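Local coordinates for protein perosamine synthetase (Caulobacter crescentus, PDB 3BN1) that catalyses the pyridoxal 5'-phosphate-dependent transfer of an amino group from L-glutamate to GDP-4-keto-6-deoxy-D-mannose, making GDP-perosamine for the lipopolysaccharide O-antigen, at residues 42-47 and 195-200; 55-60 and 207-212; 262-267 and 288-293; 300-305 and 346-351. One frame throughout, in Å; residues are numbered along the deposited sequence.

Contact 1. Residues 42-47 and 195-200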
loop_
_atom_site.group_PDB
_atom_site.type_symbol
_atom_site.label_atom_id
_atom_site.label_comp_id
_atom_site.label_asym_id
_atom_site.label_seq_id
_atom_site.Cartn_x
_atom_site.Cartn_y
_atom_site.Cartn_z
ATOM N N GLU A 42 0.173 17.008 9.724
ATOM C CA GLU A 42 -1.014 17.820 10.010
ATOM C C GLU A 42 -2.283 16.996 10.001
ATOM O O GLU A 42 -3.120 17.098 10.894
ATOM C CB GLU A 42 -1.178 18.992 9.058
ATOM C CG GLU A 42 -0.096 20.027 9.231
ATOM C CD GLU A 42 -0.358 21.275 8.407
ATOM O OE1 GLU A 42 -0.905 21.132 7.295
ATOM O OE2 GLU A 42 -0.017 22.385 8.875
ATOM N N PHE A 43 -2.401 16.176 8.978
ATOM C CA PHE A 43 -3.557 15.304 8.873
ATOM C C PHE A 43 -3.603 14.329 10.051
ATOM O O PHE A 43 -4.648 14.179 10.720
ATOM C CB PHE A 43 -3.450 14.526 7.544
ATOM C CG PHE A 43 -4.677 13.708 7.226
ATOM C CD1 PHE A 43 -5.947 14.112 7.690
ATOM C CD2 PHE A 43 -4.565 12.510 6.496
ATOM C CE1 PHE A 43 -7.095 13.352 7.378
ATOM C CE2 PHE A 43 -5.729 11.725 6.212
ATOM C CZ PHE A 43 -6.985 12.147 6.651
ATOM N N GLU A 44 -2.465 13.741 10.415
ATOM C CA GLU A 44 -2.524 12.840 11.545
ATOM C C GLU A 44 -2.938 13.606 12.787
ATOM O O GLU A 44 -3.728 13.123 13.577
ATOM C CB GLU A 44 -1.194 12.077 11.793
ATOM C CG GLU A 44 -0.793 11.061 10.647
ATOM C CD GLU A 44 0.554 10.394 10.875
ATOM O OE1 GLU A 44 1.409 11.079 11.498
ATOM O OE2 GLU A 44 0.758 9.215 10.454
ATOM N N LYS A 45 -2.372 14.794 12.947
ATOM C CA LYS A 45 -2.689 15.616 14.102
ATOM C C LYS A 45 -4.181 15.917 14.200
ATOM O O LYS A 45 -4.821 15.702 15.220
ATOM C CB LYS A 45 -1.927 16.931 13.978
ATOM C CG LYS A 45 -1.319 17.397 15.293
ATOM C CD LYS A 45 -1.608 18.876 15.564
ATOM C CE LYS A 45 -2.957 19.111 16.262
ATOM N NZ LYS A 45 -2.856 19.863 17.554
ATOM N N ALA A 46 -4.697 16.541 13.161
ATOM C CA ALA A 46 -6.115 16.902 13.127
ATOM C C ALA A 46 -6.998 15.682 13.316
ATOM O O ALA A 46 -8.108 15.754 13.841
ATOM C CB ALA A 46 -6.424 17.485 11.741
ATOM N N PHE A 47 -6.552 14.546 12.795
ATOM C CA PHE A 47 -7.440 13.376 12.836
ATOM C C PHE A 47 -7.517 12.796 14.194
ATOM O O PHE A 47 -8.541 12.327 14.639
ATOM C CB PHE A 47 -6.982 12.295 11.828
ATOM C CG PHE A 47 -8.050 11.263 11.545
ATOM C CD1 PHE A 47 -9.081 11.559 10.664
ATOM C CD2 PHE A 47 -8.135 10.096 12.302
ATOM C CE1 PHE A 47 -10.138 10.686 10.460
ATOM C CE2 PHE A 47 -9.187 9.197 12.094
ATOM C CZ PHE A 47 -10.182 9.475 11.129
ATOM N N GLY A 195 -6.395 5.611 0.957
ATOM C CA GLY A 195 -5.730 6.089 2.134
ATOM C C GLY A 195 -6.351 5.397 3.314
ATOM O O GLY A 195 -7.421 4.825 3.175
ATOM N N GLY A 196 -5.685 5.423 4.464
ATOM C CA GLY A 196 -6.219 4.738 5.646
ATOM C C GLY A 196 -5.609 5.416 6.904
ATOM O O GLY A 196 -4.671 6.230 6.847
ATOM N N MET A 197 -6.094 5.063 8.067
ATOM C CA MET A 197 -5.483 5.625 9.240
ATOM C C MET A 197 -5.708 4.651 10.395
ATOM O O MET A 197 -6.728 3.948 10.454
ATOM C CB MET A 197 -6.218 6.936 9.551
ATOM C CG MET A 197 -5.715 7.668 10.828
ATOM S SD MET A 197 -4.310 8.724 10.283
ATOM C CE MET A 197 -4.989 10.006 9.307
ATOM N N ILE A 198 -4.761 4.624 11.330
ATOM C CA ILE A 198 -4.966 3.866 12.586
ATOM C C ILE A 198 -5.009 4.876 13.736
ATOM O O ILE A 198 -4.149 5.779 13.789
ATOM C CB ILE A 198 -3.802 2.873 12.926
ATOM C CG1 ILE A 198 -3.500 1.992 11.709
ATOM C CG2 ILE A 198 -4.093 2.048 14.221
ATOM C CD1 ILE A 198 -2.210 1.226 11.867
ATOM N N THR A 199 -5.929 4.674 14.690
ATOM C CA THR A 199 -6.009 5.529 15.860
ATOM C C THR A 199 -5.806 4.688 17.123
ATOM O O THR A 199 -6.114 3.497 17.153
ATOM C CB THR A 199 -7.322 6.320 15.943
ATOM O OG1 THR A 199 -8.409 5.408 15.931
ATOM C CG2 THR A 199 -7.467 7.316 14.801
ATOM N N THR A 200 -5.114 5.292 18.081
ATOM C CA THR A 200 -4.825 4.645 19.322
ATOM C C THR A 200 -4.382 5.590 20.411
ATOM O O THR A 200 -3.906 6.686 20.153
ATOM C CB THR A 200 -3.796 3.511 19.184
ATOM O OG1 THR A 200 -3.802 2.738 20.393
ATOM C CG2 THR A 200 -2.347 4.067 18.976
#
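Met197 reaches from strand 196-200 to helix 42-47 and packs against Phe43 and Phe47, one helical turn apart. Its CG stands anti to the backbone N (chi1 178°), and bends at chi2 and chi3 turn the methyl aside toward Phe43, so that different atoms serve different partners; a flexible, unbranched residue suits such a place.

The aromatic contacts come first. Met197 CE lies 3.6 Å above the plane of the Phe43 ring, offset toward the rim, in a CH-pi contact whose closest pair is Met197 CE and Phe43 CE2, 3.6 Å apart. Met197 SD makes an oblique Met-aromatic contact, 5.2 Å from the centroid of the Phe47 ring.

Purely apolar packing fills in the remainder. Met197 CG is 3.7 Å from Phe47 CD2, and its CE also approaches Phe47 CB at 3.9 Å. Two residues along the strand, and therefore on the same side of it, Thr199 sets CG2 at the edge of the Phe47 ring, in its plane, 3.7 Å from Phe47 CE2. The hydroxyl of this threonine is engaged by Gly174 O, which leaves the methyl for the phenyl ring.

Polar groups play a lesser part. No hydrogen bond joins the segments; Glu44 offers only its aliphatic CG, 4.2 Å from Met197 SD, while its carboxylate forms a salt bridge to Arg213.

A helix packed on one face of the mixed seven-stranded sheet belongs to the large domain of the aspartate aminotransferase fold, fold type I.

Contact 2. Residues 55-60 and 207-212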
loop_
_atom_site.group_PDB
_atom_site.type_symbol
_atom_site.label_atom_id
_atom_site.label_comp_id
_atom_site.label_asym_id
_atom_site.label_seq_id
_atom_site.Cartn_x
_atom_site.Cartn_y
_atom_site.Cartn_z
ATOM N N HIS A 55 -2.968 9.277 19.294
ATOM C CA HIS A 55 -2.218 9.051 18.070
ATOM C C HIS A 55 -3.035 8.699 16.873
ATOM O O HIS A 55 -4.042 8.004 16.982
ATOM C CB HIS A 55 -1.270 7.892 18.289
ATOM C CG HIS A 55 -0.553 7.937 19.601
ATOM N ND1 HIS A 55 0.560 8.725 19.808
ATOM C CD2 HIS A 55 -0.765 7.262 20.759
ATOM C CE1 HIS A 55 0.969 8.578 21.060
ATOM N NE2 HIS A 55 0.205 7.669 21.643
ATOM N N ALA A 56 -2.513 9.084 15.727
ATOM C CA ALA A 56 -3.131 8.654 14.469
ATOM C C ALA A 56 -1.975 8.398 13.493
ATOM O O ALA A 56 -1.044 9.218 13.346
ATOM C CB ALA A 56 -4.101 9.641 13.952
ATOM N N ILE A 57 -2.004 7.217 12.904
ATOM C CA ILE A 57 -0.984 6.726 11.973
ATOM C C ILE A 57 -1.560 6.537 10.580
ATOM O O ILE A 57 -2.368 5.634 10.343
ATOM C CB ILE A 57 -0.392 5.367 12.517
ATOM C CG1 ILE A 57 0.279 5.502 13.908
ATOM C CG2 ILE A 57 0.708 4.831 11.550
ATOM C CD1 ILE A 57 -0.645 5.380 15.167
ATOM N N ALA A 58 -1.188 7.446 9.672
ATOM C CA ALA A 58 -1.662 7.493 8.299
ATOM C C ALA A 58 -1.008 6.370 7.492
ATOM O O ALA A 58 0.199 6.166 7.526
ATOM C CB ALA A 58 -1.292 8.810 7.689
ATOM N N CYS A 59 -1.818 5.648 6.746
ATOM C CA CYS A 59 -1.353 4.464 5.965
ATOM C C CYS A 59 -1.827 4.607 4.531
ATOM O O CYS A 59 -2.696 5.432 4.214
ATOM C CB CYS A 59 -2.130 3.281 6.561
ATOM S SG CYS A 59 -1.677 2.908 8.288
ATOM N N ASN A 60 -1.334 3.746 3.665
ATOM C CA ASN A 60 -1.761 3.866 2.294
ATOM C C ASN A 60 -3.156 3.382 1.923
ATOM O O ASN A 60 -3.649 3.702 0.850
ATOM C CB ASN A 60 -0.687 3.408 1.318
ATOM C CG ASN A 60 -0.163 2.016 1.625
ATOM O OD1 ASN A 60 0.686 1.498 0.901
ATOM N ND2 ASN A 60 -0.628 1.421 2.706
ATOM N N ALA A 207 4.045 3.503 18.440
ATOM C CA ALA A 207 5.448 3.524 17.976
ATOM C C ALA A 207 5.732 2.293 17.111
ATOM O O ALA A 207 6.348 2.369 16.042
ATOM C CB ALA A 207 6.375 3.501 19.178
ATOM N N LYS A 208 5.251 1.154 17.586
ATOM C CA LYS A 208 5.492 -0.095 16.871
ATOM C C LYS A 208 4.833 -0.009 15.484
ATOM O O LYS A 208 5.348 -0.532 14.507
ATOM C CB LYS A 208 4.809 -1.219 17.648
ATOM C CG LYS A 208 5.688 -2.350 18.116
ATOM C CD LYS A 208 5.229 -2.862 19.511
ATOM C CE LYS A 208 3.785 -2.454 19.891
ATOM N NZ LYS A 208 3.276 -2.863 21.255
ATOM N N MET A 209 3.658 0.614 15.433
ATOM C CA MET A 209 2.898 0.819 14.215
ATOM C C MET A 209 3.716 1.735 13.310
ATOM O O MET A 209 3.831 1.437 12.112
ATOM C CB MET A 209 1.534 1.432 14.534
ATOM C CG MET A 209 0.479 0.440 15.071
ATOM S SD MET A 209 -0.937 1.357 15.788
ATOM C CE MET A 209 -2.041 0.015 16.385
ATOM N N ARG A 210 4.301 2.820 13.846
ATOM C CA ARG A 210 5.105 3.652 12.962
ATOM C C ARG A 210 6.369 2.896 12.500
ATOM O O ARG A 210 6.800 3.029 11.341
ATOM C CB ARG A 210 5.444 5.019 13.572
ATOM C CG ARG A 210 4.331 5.610 14.429
ATOM C CD ARG A 210 4.360 7.153 14.399
ATOM N NE ARG A 210 3.168 7.811 14.971
ATOM C CZ ARG A 210 2.202 8.382 14.248
ATOM N NH1 ARG A 210 1.182 8.927 14.886
ATOM N NH2 ARG A 210 2.255 8.460 12.908
ATOM N N LEU A 211 6.919 2.070 13.392
ATOM C CA LEU A 211 8.084 1.250 13.050
ATOM C C LEU A 211 7.798 0.343 11.830
ATOM O O LEU A 211 8.564 0.311 10.839
ATOM C CB LEU A 211 8.481 0.376 14.244
ATOM C CG LEU A 211 9.784 -0.404 13.927
ATOM C CD1 LEU A 211 11.001 0.448 13.601
ATOM C CD2 LEU A 211 10.053 -1.270 15.139
ATOM N N LEU A 212 6.710 -0.412 11.924
ATOM C CA LEU A 212 6.311 -1.339 10.819
ATOM C C LEU A 212 5.890 -0.643 9.545
ATOM O O LEU A 212 6.185 -1.092 8.447
ATOM C CB LEU A 212 5.134 -2.195 11.265
ATOM C CG LEU A 212 5.469 -3.206 12.376
ATOM C CD1 LEU A 212 4.175 -3.641 13.108
ATOM C CD2 LEU A 212 6.198 -4.463 11.758
#
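Arg210 of helix 207-212 stretches over Ile57 to end on the backbone of Ala56. From CB, which points across rather than directly at the strand, CG leaves beside the backbone N and comes within 4.1 Å of Ile57 CG1. The chain is extended from CG to NE, and NE passes the same methylene at 3.8 Å. Then the flat guanidinium settles on it: Ile57 CG1 sits over the centre of one face, 3.5 Å from Arg210 CZ. An aliphatic chain long enough to put CG1 against the guanidinium suits this place.

At the tip, Arg210 NH1 donates to Ala56 O at 2.7 Å, with an N-H...O angle of 150°; the donor stands above the carbonyl plane, 62° out of it. Arg210 NH2 forms a salt bridge with Glu44, whose carboxylate also accepts from Ala58 N. A peptide oxygen and a carboxylate thus fix the rotation of the guanidinium between them, and the neighbouring acid probably favours its positive charge.

Beside this arm Met209 lends a second, apolar touch: its SD lies 4.1 Å from Ile57 CD1, the two side chains crossing at about a right angle.

Helix and strand run nearly parallel, at 15°, with axes 9.3 Å apart at closest. Within the chain, strand 55-59 is the outermost at its end of the sheet; the helix covers the face of the sheet at this edge strand, and Arg210 reaches round the edge. Such helical cover is in keeping with the alpha/beta architecture of the large domain of fold type I pyridoxal phosphate enzymes.

Contact 3. Residues 262-267 and 288-293; sequences WYEQKL and WMYTVR
The rings of Tyr263 and Tyr290 lie in an offset stack, their centroids 4.4 Å apart and their planes at 20°. They slide past each other in opposite directions, so that Tyr290 CD1 lies over the rim of one Tyr263 face, while one face of the Tyr290 ring takes Tyr263 CB, 3.5 Å above its plane, in a CH-pi contact. At the edge of the Tyr290 ring, near its plane, are Leu267 CD1 and Glu264 OE2. The pair joins the end of helix 249-266 to the four-stranded antiparallel sheet of the C-terminal part of the chain, which corresponds to the small domain of fold type I aminotransferases.

Tyrosine suits both positions because each ring packs in a buried layer while its hydroxyl finds an acceptor. The Tyr263 hydroxyl is hydrogen-bonded to Pro351 O of segment 346-351. In Tyr290, whose side chain points toward the helix, CG stands anti to the backbone N (chi1 -171°).

Leu267 packs beside the aromatic pair. It meets Tyr290 tip to tip, Leu267 CD1 lying 3.5 Å from Tyr290 CE1, and the same methyl touches Val292 CG1 at 4.0 Å; Tyr290 and Val292, two apart, both direct their side chains at the helix. Trp288, at the other end of the strand segment, belongs to the 2-oxoglutarate pocket.

Glu264, exposed to solvent and bent at chi2, adds the polar contact. Tyr290 OH donates to Glu264 OE2 at 2.8 Å, meeting it from above the carboxylate plane, 45° out of it.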
loop_
_atom_site.group_PDB
_atom_site.type_symbol
_atom_site.label_atom_id
_atom_site.label_comp_id
_atom_site.label_asym_id
_atom_site.label_seq_id
_atom_site.Cartn_x
_atom_site.Cartn_y
_atom_site.Cartn_z
ATOM N N TRP A 262 -34.215 13.109 4.029
ATOM C CA TRP A 262 -35.119 13.063 2.886
ATOM C C TRP A 262 -35.657 11.649 2.749
ATOM O O TRP A 262 -36.853 11.442 2.547
ATOM C CB TRP A 262 -34.361 13.516 1.652
ATOM C CG TRP A 262 -34.229 14.967 1.639
ATOM C CD1 TRP A 262 -35.098 15.874 2.204
ATOM C CD2 TRP A 262 -33.171 15.729 1.019
ATOM N NE1 TRP A 262 -34.604 17.155 2.015
ATOM C CE2 TRP A 262 -33.434 17.099 1.292
ATOM C CE3 TRP A 262 -32.033 15.388 0.256
ATOM C CZ2 TRP A 262 -32.629 18.145 0.775
ATOM C CZ3 TRP A 262 -31.217 16.437 -0.243
ATOM C CH2 TRP A 262 -31.523 17.803 0.044
ATOM N N TYR A 263 -34.759 10.680 2.929
ATOM C CA TYR A 263 -35.122 9.257 2.908
ATOM C C TYR A 263 -36.158 8.932 3.968
ATOM O O TYR A 263 -37.131 8.236 3.664
ATOM C CB TYR A 263 -33.889 8.342 3.062
ATOM C CG TYR A 263 -33.118 7.988 1.786
ATOM C CD1 TYR A 263 -33.745 7.439 0.680
ATOM C CD2 TYR A 263 -31.759 8.183 1.708
ATOM C CE1 TYR A 263 -33.028 7.129 -0.483
ATOM C CE2 TYR A 263 -31.019 7.893 0.557
ATOM C CZ TYR A 263 -31.635 7.346 -0.540
ATOM O OH TYR A 263 -30.907 6.994 -1.682
ATOM N N GLU A 264 -35.959 9.449 5.177
ATOM C CA GLU A 264 -36.815 9.146 6.334
ATOM C C GLU A 264 -38.218 9.638 6.097
ATOM O O GLU A 264 -39.182 8.983 6.450
ATOM C CB GLU A 264 -36.226 9.716 7.633
ATOM C CG GLU A 264 -35.228 8.757 8.282
ATOM C CD GLU A 264 -35.833 7.380 8.571
ATOM O OE1 GLU A 264 -36.929 7.360 9.186
ATOM O OE2 GLU A 264 -35.231 6.335 8.184
ATOM N N GLN A 265 -38.274 10.803 5.467
ATOM C CA GLN A 265 -39.527 11.450 5.165
ATOM C C GLN A 265 -40.239 10.810 3.970
ATOM O O GLN A 265 -41.447 10.548 3.961
ATOM C CB GLN A 265 -39.277 12.933 4.866
ATOM C CG GLN A 265 -40.555 13.750 4.534
ATOM C CD GLN A 265 -40.323 14.933 3.583
ATOM O OE1 GLN A 265 -39.316 15.642 3.674
ATOM N NE2 GLN A 265 -41.269 15.157 2.675
ATOM N N LYS A 266 -39.474 10.539 2.932
ATOM C CA LYS A 266 -40.132 10.059 1.743
ATOM C C LYS A 266 -40.410 8.578 1.626
ATOM O O LYS A 266 -41.257 8.160 0.798
ATOM C CB LYS A 266 -39.410 10.665 0.528
ATOM C CG LYS A 266 -39.025 12.118 0.713
ATOM C CD LYS A 266 -37.955 12.605 -0.281
ATOM C CE LYS A 266 -37.649 14.088 -0.064
ATOM N NZ LYS A 266 -38.422 14.830 -1.066
ATOM N N LEU A 267 -39.704 7.792 2.449
ATOM C CA LEU A 267 -39.770 6.337 2.391
ATOM C C LEU A 267 -41.126 5.789 2.686
ATOM O O LEU A 267 -41.406 4.642 2.383
ATOM C CB LEU A 267 -38.707 5.604 3.230
ATOM C CG LEU A 267 -37.356 5.275 2.556
ATOM C CD1 LEU A 267 -36.678 4.106 3.241
ATOM C CD2 LEU A 267 -37.391 5.050 1.041
ATOM N N TRP A 288 -22.811 6.139 6.152
ATOM C CA TRP A 288 -21.962 5.966 4.990
ATOM C C TRP A 288 -22.883 5.532 3.817
ATOM O O TRP A 288 -22.752 5.970 2.657
ATOM C CB TRP A 288 -20.909 4.884 5.270
ATOM C CG TRP A 288 -20.115 4.627 3.969
ATOM C CD1 TRP A 288 -19.571 5.563 3.118
ATOM C CD2 TRP A 288 -19.802 3.347 3.415
ATOM N NE1 TRP A 288 -18.971 4.918 2.028
ATOM C CE2 TRP A 288 -19.077 3.560 2.220
ATOM C CE3 TRP A 288 -20.170 2.042 3.752
ATOM C CZ2 TRP A 288 -18.690 2.506 1.385
ATOM C CZ3 TRP A 288 -19.689 0.984 2.954
ATOM C CH2 TRP A 288 -18.925 1.226 1.822
ATOM N N MET A 289 -23.881 4.712 4.141
ATOM C CA MET A 289 -24.861 4.254 3.176
ATOM C C MET A 289 -26.159 4.058 3.911
ATOM O O MET A 289 -26.130 3.526 5.041
ATOM C CB MET A 289 -24.437 2.860 2.741
ATOM C CG MET A 289 -23.077 2.918 2.081
ATOM S SD MET A 289 -23.166 2.512 0.383
ATOM C CE MET A 289 -22.438 0.878 0.626
ATOM N N TYR A 290 -27.249 4.464 3.253
ATOM C CA TYR A 290 -28.628 4.266 3.724
ATOM C C TYR A 290 -29.101 2.865 3.274
ATOM O O TYR A 290 -29.211 2.605 2.068
ATOM C CB TYR A 290 -29.525 5.402 3.223
ATOM C CG TYR A 290 -30.883 5.385 3.825
ATOM C CD1 TYR A 290 -31.902 4.535 3.287
ATOM C CD2 TYR A 290 -31.172 6.200 4.929
ATOM C CE1 TYR A 290 -33.205 4.537 3.836
ATOM C CE2 TYR A 290 -32.481 6.216 5.476
ATOM C CZ TYR A 290 -33.463 5.370 4.955
ATOM O OH TYR A 290 -34.709 5.428 5.559
ATOM N N THR A 291 -29.215 1.941 4.245
ATOM C CA THR A 291 -29.432 0.525 3.968
ATOM C C THR A 291 -30.813 0.010 4.382
ATOM O O THR A 291 -31.170 0.072 5.547
ATOM C CB THR A 291 -28.249 -0.351 4.601
ATOM O OG1 THR A 291 -26.956 0.096 4.142
ATOM C CG2 THR A 291 -28.356 -1.866 4.301
ATOM N N VAL A 292 -31.607 -0.479 3.423
ATOM C CA VAL A 292 -32.908 -1.052 3.755
ATOM C C VAL A 292 -32.811 -2.570 3.565
ATOM O O VAL A 292 -31.857 -3.063 2.934
ATOM C CB VAL A 292 -34.062 -0.613 2.793
ATOM C CG1 VAL A 292 -34.455 0.851 2.902
ATOM C CG2 VAL A 292 -33.813 -0.971 1.348
ATOM N N ARG A 293 -33.810 -3.296 4.078
ATOM C CA ARG A 293 -33.920 -4.734 3.853
ATOM C C ARG A 293 -35.279 -4.801 3.194
ATOM O O ARG A 293 -36.274 -4.169 3.613
ATOM C CB ARG A 293 -33.826 -5.633 5.103
ATOM C CG ARG A 293 -32.521 -5.356 5.852
ATOM C CD ARG A 293 -32.383 -6.173 7.135
ATOM N NE ARG A 293 -32.555 -7.579 6.849
ATOM C CZ ARG A 293 -32.606 -8.569 7.745
ATOM N NH1 ARG A 293 -32.454 -8.313 9.032
ATOM N NH2 ARG A 293 -32.825 -9.823 7.339
#

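Contact 4. Residues 300-305 and 346-351; sequences TTRDQV and DGLNLP
Asp346 meets Arg302 through its backbone, its O lying 3.9 Å from Arg302 CG, while its side chain points away and pairs with Arg293 in a salt bridge. Gly347, the first residue to leave helical angles after helix 338-346, accepts the one hydrogen bond between the segments: Arg302 NH2 donates to Gly347 O at 2.9 Å, in the carbonyl plane and on a lone pair, with an N-H...O angle of 156°. The same nitrogen has its stronger partner in Gly344 O, so the guanidinium sits by the carbonyl-rich end of that helix, where a positive charge is probably favoured. Asp303 holds its other edge, Arg302 NE and NH1 both donating to Asp303 OD1, in the guanidinium plane, at 2.8 Å. Helix 302-311 here lies against the antiparallel sheet of the small domain, and begins with Thr301 as N-cap, its OG1 accepting from Gln304 N at 3.0 Å. Leu348 next supplies the apolar half: its CD2 is 3.9 Å from Val305 CG1, the two side chains crossing obliquely, and its CD1 is 4.2 Å from Arg302 CD. Branched hydrocarbons suit this buried face. Asn349 is then hydrogen-bonded through its backbone to Arg317, of the 2-oxoglutarate pocket.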
loop_
_atom_site.group_PDB
_atom_site.type_symbol
_atom_site.label_atom_id
_atom_site.label_comp_id
_atom_site.label_asym_id
_atom_site.label_seq_id
_atom_site.Cartn_x
_atom_site.Cartn_y
_atom_site.Cartn_z
ATOM N N THR A 300 -40.166 -9.984 -6.325
ATOM C CA THR A 300 -38.847 -9.682 -6.867
ATOM C C THR A 300 -37.680 -10.061 -5.947
ATOM O O THR A 300 -37.854 -10.263 -4.752
ATOM C CB THR A 300 -38.758 -8.195 -7.255
ATOM O OG1 THR A 300 -37.682 -8.022 -8.188
ATOM C CG2 THR A 300 -38.626 -7.210 -6.019
ATOM N N THR A 301 -36.495 -10.250 -6.515
ATOM C CA THR A 301 -35.312 -10.547 -5.693
ATOM C C THR A 301 -34.409 -9.304 -5.471
ATOM O O THR A 301 -34.416 -8.361 -6.251
ATOM C CB THR A 301 -34.424 -11.601 -6.378
ATOM O OG1 THR A 301 -33.693 -10.974 -7.455
ATOM C CG2 THR A 301 -35.239 -12.853 -6.787
ATOM N N ARG A 302 -33.584 -9.290 -4.436
ATOM C CA ARG A 302 -32.705 -8.120 -4.230
ATOM C C ARG A 302 -31.774 -7.882 -5.445
ATOM O O ARG A 302 -31.533 -6.724 -5.887
ATOM C CB ARG A 302 -31.974 -8.310 -2.872
ATOM C CG ARG A 302 -31.223 -7.142 -2.267
ATOM C CD ARG A 302 -29.867 -6.781 -2.916
ATOM N NE ARG A 302 -29.045 -7.948 -3.250
ATOM C CZ ARG A 302 -28.407 -8.706 -2.367
ATOM N NH1 ARG A 302 -27.680 -9.726 -2.805
ATOM N NH2 ARG A 302 -28.407 -8.390 -1.068
ATOM N N ASP A 303 -31.211 -8.946 -6.026
ATOM C CA ASP A 303 -30.345 -8.696 -7.160
ATOM C C ASP A 303 -31.072 -8.125 -8.353
ATOM O O ASP A 303 -30.529 -7.287 -9.092
ATOM C CB ASP A 303 -29.503 -9.932 -7.549
ATOM C CG ASP A 303 -28.554 -10.331 -6.431
ATOM O OD1 ASP A 303 -28.360 -9.543 -5.487
ATOM O OD2 ASP A 303 -28.015 -11.449 -6.459
ATOM N N GLN A 304 -32.336 -8.535 -8.492
ATOM C CA GLN A 304 -33.146 -8.032 -9.611
ATOM C C GLN A 304 -33.467 -6.519 -9.432
ATOM O O GLN A 304 -33.422 -5.772 -10.369
ATOM C CB GLN A 304 -34.438 -8.831 -9.749
ATOM C CG GLN A 304 -35.167 -8.555 -11.065
ATOM C CD GLN A 304 -34.260 -8.811 -12.299
ATOM O OE1 GLN A 304 -33.737 -9.894 -12.440
ATOM N NE2 GLN A 304 -34.067 -7.803 -13.162
ATOM N N VAL A 305 -33.807 -6.080 -8.221
ATOM C CA VAL A 305 -34.061 -4.679 -7.912
ATOM C C VAL A 305 -32.835 -3.854 -8.259
ATOM O O VAL A 305 -32.970 -2.812 -8.877
ATOM C CB VAL A 305 -34.284 -4.522 -6.363
ATOM C CG1 VAL A 305 -34.163 -3.043 -5.926
ATOM C CG2 VAL A 305 -35.637 -5.161 -5.966
ATOM N N ASP A 346 -31.389 -10.037 1.684
ATOM C CA ASP A 346 -32.343 -8.955 1.476
ATOM C C ASP A 346 -31.823 -7.501 1.594
ATOM O O ASP A 346 -32.573 -6.550 1.367
ATOM C CB ASP A 346 -33.627 -9.247 2.329
ATOM C CG ASP A 346 -33.440 -8.963 3.820
ATOM O OD1 ASP A 346 -32.484 -8.266 4.191
ATOM O OD2 ASP A 346 -34.271 -9.434 4.644
ATOM N N GLY A 347 -30.543 -7.335 1.929
ATOM C CA GLY A 347 -29.959 -6.034 2.188
ATOM C C GLY A 347 -29.646 -5.213 0.960
ATOM O O GLY A 347 -29.072 -5.735 0.022
ATOM N N LEU A 348 -30.039 -3.937 0.958
ATOM C CA LEU A 348 -29.752 -3.086 -0.200
ATOM C C LEU A 348 -29.197 -1.737 0.206
ATOM O O LEU A 348 -29.868 -0.990 0.887
ATOM C CB LEU A 348 -31.033 -2.817 -0.994
ATOM C CG LEU A 348 -30.894 -1.879 -2.226
ATOM C CD1 LEU A 348 -29.985 -2.560 -3.298
ATOM C CD2 LEU A 348 -32.303 -1.536 -2.819
ATOM N N ASN A 349 -28.005 -1.369 -0.259
ATOM C CA ASN A 349 -27.447 -0.034 0.063
ATOM C C ASN A 349 -27.967 0.933 -0.965
ATOM O O ASN A 349 -27.734 0.680 -2.147
ATOM C CB ASN A 349 -25.924 -0.046 -0.117
ATOM C CG ASN A 349 -25.246 -0.966 0.840
ATOM O OD1 ASN A 349 -24.360 -1.759 0.474
ATOM N ND2 ASN A 349 -25.689 -0.898 2.088
ATOM N N LEU A 350 -28.563 2.049 -0.534
ATOM C CA LEU A 350 -29.126 3.021 -1.483
ATOM C C LEU A 350 -28.175 4.231 -1.622
ATOM O O LEU A 350 -27.393 4.494 -0.721
ATOM C CB LEU A 350 -30.439 3.560 -0.886
ATOM C CG LEU A 350 -31.633 2.596 -0.819
ATOM C CD1 LEU A 350 -32.888 3.248 -0.186
ATOM C CD2 LEU A 350 -31.802 2.122 -2.253
ATOM N N PRO A 351 -28.245 5.006 -2.714
ATOM C CA PRO A 351 -27.369 6.187 -2.837
ATOM C C PRO A 351 -27.414 7.092 -1.585
ATOM O O PRO A 351 -28.482 7.515 -1.082
ATOM C CB PRO A 351 -27.930 6.952 -4.034
ATOM C CG PRO A 351 -28.586 5.883 -4.869
ATOM C CD PRO A 351 -29.151 4.841 -3.859
#

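Contacts 1 and 2 form one block, their centres 9 Å apart: Ile57 N and Ile198 O, 2.7 Å apart, link their neighbouring strands, and Glu44 of contact 1 also joins the two contacts. Contacts 3 and 4, with centres 13 Å apart, share the four-stranded antiparallel sheet, where Tyr290 O lies 2.7 Å from Leu350 N. The two blocks lie on opposite sides of the chain's centre, contacts 1 and 3 about 30 Å and contacts 2 and 4 about 38 Å apart between centres. 2-Oxoglutarate touches Trp288 of contact 3, but remains about 14 Å from the side chain of Tyr290 and about 13 Å from that of Leu348.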